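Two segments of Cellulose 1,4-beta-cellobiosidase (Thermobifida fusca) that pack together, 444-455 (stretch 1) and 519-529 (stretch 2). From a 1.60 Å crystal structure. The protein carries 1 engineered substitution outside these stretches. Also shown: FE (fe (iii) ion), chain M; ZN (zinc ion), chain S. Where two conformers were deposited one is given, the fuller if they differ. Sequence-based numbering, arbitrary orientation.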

# COMPACT_ATOMS: atom_id res chain seq x y z
N TRP A 444 -8.31 -21.72 2.23
CA TRP A 444 -8.71 -20.51 1.48
C TRP A 444 -9.10 -20.77 0.06
O TRP A 444 -10.04 -20.17 -0.45
CB TRP A 444 -7.51 -19.45 1.55
CG TRP A 444 -7.79 -18.15 0.92
CD1 TRP A 444 -8.22 -17.01 1.58
CD2 TRP A 444 -7.64 -17.80 -0.44
NE1 TRP A 444 -8.36 -16.01 0.73
CE2 TRP A 444 -8.06 -16.44 -0.55
CE3 TRP A 444 -7.25 -18.47 -1.57
CZ2 TRP A 444 -8.03 -15.76 -1.76
CZ3 TRP A 444 -7.27 -17.79 -2.79
CH2 TRP A 444 -7.64 -16.48 -2.87
N VAL A 445 -8.33 -21.64 -0.62
CA VAL A 445 -8.49 -21.87 -2.05
C VAL A 445 -9.90 -22.36 -2.40
O VAL A 445 -10.54 -21.75 -3.24
CB VAL A 445 -7.36 -22.75 -2.62
CG1 VAL A 445 -7.64 -23.24 -4.04
CG2 VAL A 445 -6.04 -21.99 -2.64
N PRO A 446 -10.44 -23.33 -1.70
CA PRO A 446 -11.81 -23.72 -2.00
C PRO A 446 -12.83 -22.64 -1.86
O PRO A 446 -13.75 -22.58 -2.66
CB PRO A 446 -12.08 -24.91 -1.10
CG PRO A 446 -10.79 -25.34 -0.57
CD PRO A 446 -9.79 -24.25 -0.72
N TRP A 447 -12.67 -21.80 -0.85
CA TRP A 447 -13.55 -20.72 -0.61
C TRP A 447 -13.49 -19.77 -1.76
O TRP A 447 -14.52 -19.31 -2.26
CB TRP A 447 -13.16 -19.94 0.69
CG TRP A 447 -13.87 -18.72 0.91
CD1 TRP A 447 -15.19 -18.56 1.26
CD2 TRP A 447 -13.31 -17.40 0.90
NE1 TRP A 447 -15.48 -17.24 1.45
CE2 TRP A 447 -14.35 -16.50 1.22
CE3 TRP A 447 -12.05 -16.88 0.54
CZ2 TRP A 447 -14.19 -15.12 1.24
CZ3 TRP A 447 -11.86 -15.51 0.57
CH2 TRP A 447 -12.98 -14.61 0.91
N ALA A 448 -12.30 -19.42 -2.20
CA ALA A 448 -12.20 -18.51 -3.33
C ALA A 448 -12.78 -19.06 -4.60
O ALA A 448 -13.55 -18.39 -5.29
CB ALA A 448 -10.72 -18.12 -3.58
N ILE A 449 -12.43 -20.31 -4.92
CA ILE A 449 -12.99 -21.02 -6.08
C ILE A 449 -14.52 -21.02 -6.06
O ILE A 449 -15.15 -20.75 -7.11
CB ILE A 449 -12.36 -22.44 -6.17
CG1 ILE A 449 -10.87 -22.31 -6.51
CG2 ILE A 449 -13.13 -23.25 -7.22
CD1 ILE A 449 -10.17 -23.65 -6.50
N GLN A 450 -15.08 -21.30 -4.90
CA GLN A 450 -16.55 -21.41 -4.70
C GLN A 450 -17.27 -20.12 -4.98
O GLN A 450 -18.48 -20.12 -5.14
CB GLN A 450 -16.79 -21.75 -3.26
CG GLN A 450 -16.53 -23.17 -2.86
CD GLN A 450 -15.95 -24.08 -3.95
OE1 GLN A 450 -14.78 -24.52 -3.85
NE2 GLN A 450 -16.82 -24.48 -4.95
N HIS A 451 -16.55 -18.99 -4.98
CA HIS A 451 -17.10 -17.67 -5.26
C HIS A 451 -16.58 -17.04 -6.52
O HIS A 451 -16.75 -15.85 -6.70
CB HIS A 451 -16.87 -16.76 -4.01
CG HIS A 451 -17.57 -17.28 -2.82
ND1 HIS A 451 -17.03 -18.21 -1.95
CD2 HIS A 451 -18.84 -17.08 -2.38
CE1 HIS A 451 -17.93 -18.60 -1.08
NE2 HIS A 451 -19.03 -17.91 -1.31
N THR A 452 -16.03 -17.85 -7.40
CA THR A 452 -15.53 -17.41 -8.69
C THR A 452 -16.30 -18.08 -9.81
O THR A 452 -16.55 -19.31 -9.74
CB THR A 452 -14.01 -17.76 -8.78
OG1 THR A 452 -13.29 -17.06 -7.77
CG2 THR A 452 -13.43 -17.34 -10.09
N ASP A 453 -16.63 -17.32 -10.86
CA ASP A 453 -17.32 -17.85 -12.05
C ASP A 453 -16.57 -17.50 -13.27
O ASP A 453 -16.48 -16.33 -13.59
CB ASP A 453 -18.74 -17.30 -12.13
CG ASP A 453 -19.55 -17.91 -13.30
OD1 ASP A 453 -19.03 -18.70 -14.11
OD2 ASP A 453 -20.73 -17.45 -13.32
N VAL A 454 -15.91 -18.50 -13.89
CA VAL A 454 -15.05 -18.19 -15.03
C VAL A 454 -15.87 -18.07 -16.33
O VAL A 454 -15.35 -17.80 -17.34
CB VAL A 454 -13.85 -19.20 -15.18
CG1 VAL A 454 -13.11 -19.29 -13.88
CG2 VAL A 454 -14.35 -20.62 -15.51
N ASP A 455 -17.13 -18.46 -16.26
CA ASP A 455 -18.09 -18.36 -17.40
C ASP A 455 -17.54 -19.14 -18.57
O ASP A 455 -17.44 -18.62 -19.69
CB ASP A 455 -18.36 -16.86 -17.76
CG ASP A 455 -19.47 -16.68 -18.78
OD1 ASP A 455 -20.41 -17.54 -18.70
OD2 ASP A 455 -19.36 -15.76 -19.63
FE FE M . -20.88 -18.57 -0.25
ZN ZN S . -2.35 -23.64 -19.30
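Stretch 2, residues 519-529: TTALATAEGLL

Ile 449 and Val 454 give the largest areas from stretch 1. Ile 449 points toward stretch 2, with chi1 m and chi2 t. Its CD1 reaches the backbone of Ala 521, 3.7 Å from CA, and stands 4.2 Å from CB of the same residue. Its CG2 lies 3.7 Å from Thr 524 OG1 and 4.1 Å from Thr 520 CG2. One isoleucine therefore touches three residues spread over a turn of helix. One turn before it, Val 445 CG1 approaches Ala 521 CB at 4.2 Å. The small alanine is thus met by both side chains.

Stretch 2 is helical from Thr 519 to Leu 529, and the helix runs on beyond it. It lies against the helix that opens stretch 1 and against the loop that follows. The two helix axes run in broadly the same direction, at 41°, with a closest approach of 10.7 Å. No hydrogen bond joins the two stretches directly. The contact is mainly apolar and buries 365 Å² in total.

Further along, the chain of stretch 1 leaves the helix but stays beside stretch 2. Thr 452 turns its methyl to the contact: CG2 is 4.0 Å from Thr 524 CG2 and 4.0 Å from Leu 528 CD2. Its hydroxyl is used within stretch 1, where OG1 donates to Ala 448 O at 2.8 Å.

Val 454 makes the closest approach. Its CG1 is 3.5 Å from Thr 524 O and 3.9 Å from Leu 528 CD2. Its CB is 3.8 Å from Gly 527 C. The backbones come near here, with Val 454 CA and Gly 527 CA 5.2 Å apart. Gly 527 leaves the room for this: a CB in ideal position would lie 2.7 Å from Val 454 CG2, a clash.

Water marks the polar edge. Water 2 bridges the stretches, donating to Val 454 O at 2.8 Å and to Gly 527 O at 2.8 Å. Water 1 lies 3.0 Å from Thr 452 O. It also makes a weak bond with Thr 524 OG1, at 3.4 Å.

Asp 453 points away from stretch 2; its OD1 accepts a bond from Asp 455 N at 2.9 Å. The metal ligands also lie outside the contact. His 451 NE2 binds the iron at 2.2 Å, while its ND1 donates to Trp 447 O at 2.8 Å. Glu 526 OE2 binds the zinc at 1.9 Å.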

# COMPACT_ATOMS: atom_id res chain seq x y z
N THR A 519 -6.22 -30.07 -9.20
CA THR A 519 -6.67 -29.85 -10.56
C THR A 519 -7.85 -28.79 -10.66
O THR A 519 -7.91 -28.12 -11.66
CB THR A 519 -7.18 -31.20 -11.20
OG1 THR A 519 -8.14 -31.74 -10.29
CG2 THR A 519 -5.99 -32.05 -11.52
N THR A 520 -8.65 -28.64 -9.63
CA THR A 520 -9.73 -27.67 -9.65
C THR A 520 -9.16 -26.26 -9.66
O THR A 520 -9.62 -25.37 -10.37
CB THR A 520 -10.65 -27.85 -8.44
OG1 THR A 520 -11.11 -29.25 -8.41
CG2 THR A 520 -11.87 -26.93 -8.52
N ALA A 521 -8.14 -26.07 -8.84
CA ALA A 521 -7.43 -24.77 -8.79
C ALA A 521 -6.88 -24.38 -10.16
O ALA A 521 -6.99 -23.22 -10.63
CB ALA A 521 -6.34 -24.72 -7.74
N LEU A 522 -6.19 -25.31 -10.83
CA LEU A 522 -5.61 -24.99 -12.11
C LEU A 522 -6.71 -24.70 -13.13
O LEU A 522 -6.57 -23.76 -13.92
CB LEU A 522 -4.75 -26.12 -12.66
CG LEU A 522 -4.01 -25.74 -13.99
CD1 LEU A 522 -3.27 -24.42 -13.98
CD2 LEU A 522 -3.09 -26.89 -14.36
N ALA A 523 -7.79 -25.48 -13.07
CA ALA A 523 -8.90 -25.24 -14.03
C ALA A 523 -9.52 -23.87 -13.88
O ALA A 523 -9.79 -23.17 -14.87
CB ALA A 523 -9.93 -26.35 -14.01
N THR A 524 -9.68 -23.41 -12.67
CA THR A 524 -10.18 -22.05 -12.41
C THR A 524 -9.24 -21.01 -12.95
O THR A 524 -9.66 -20.07 -13.61
CB THR A 524 -10.51 -21.86 -10.90
OG1 THR A 524 -11.41 -22.92 -10.52
CG2 THR A 524 -11.12 -20.53 -10.56
N ALA A 525 -7.94 -21.15 -12.61
CA ALA A 525 -6.94 -20.23 -13.08
C ALA A 525 -6.95 -20.12 -14.60
O ALA A 525 -6.91 -19.03 -15.16
CB ALA A 525 -5.58 -20.67 -12.62
N GLU A 526 -7.04 -21.29 -15.25
CA GLU A 526 -6.97 -21.28 -16.71
C GLU A 526 -8.19 -20.52 -17.27
O GLU A 526 -8.06 -19.77 -18.25
CB GLU A 526 -7.01 -22.70 -17.27
CG GLU A 526 -5.77 -23.52 -17.01
CD GLU A 526 -4.54 -23.20 -17.87
OE1 GLU A 526 -4.36 -22.09 -18.41
OE2 GLU A 526 -3.70 -24.15 -18.02
N GLY A 527 -9.37 -20.70 -16.65
CA GLY A 527 -10.57 -19.99 -17.06
C GLY A 527 -10.49 -18.49 -16.87
O GLY A 527 -10.93 -17.72 -17.68
N LEU A 528 -9.84 -18.08 -15.76
CA LEU A 528 -9.55 -16.66 -15.53
C LEU A 528 -8.57 -16.04 -16.55
O LEU A 528 -8.80 -14.94 -17.07
CB LEU A 528 -9.05 -16.44 -14.11
CG LEU A 528 -10.07 -16.77 -13.01
CD1 LEU A 528 -9.44 -16.60 -11.66
CD2 LEU A 528 -11.34 -15.91 -13.18
N LEU A 529 -7.53 -16.77 -16.95
CA LEU A 529 -6.61 -16.24 -17.93
C LEU A 529 -7.31 -16.13 -19.31
O LEU A 529 -7.13 -15.18 -20.01
CB LEU A 529 -5.41 -17.19 -18.08
CG LEU A 529 -4.47 -17.34 -16.89
CD1 LEU A 529 -3.35 -18.34 -17.24
CD2 LEU A 529 -3.97 -16.02 -16.44
O HOH W 1 -14.48 -21.45 -10.03
O HOH W 2 -13.21 -18.43 -19.05
O HOH W 3 -3.07 -23.28 -21.18
O HOH W 4 -21.62 -18.62 -2.07
O HOH W 5 -20.98 -20.55 -0.66
O HOH W 6 -19.79 -18.70 1.48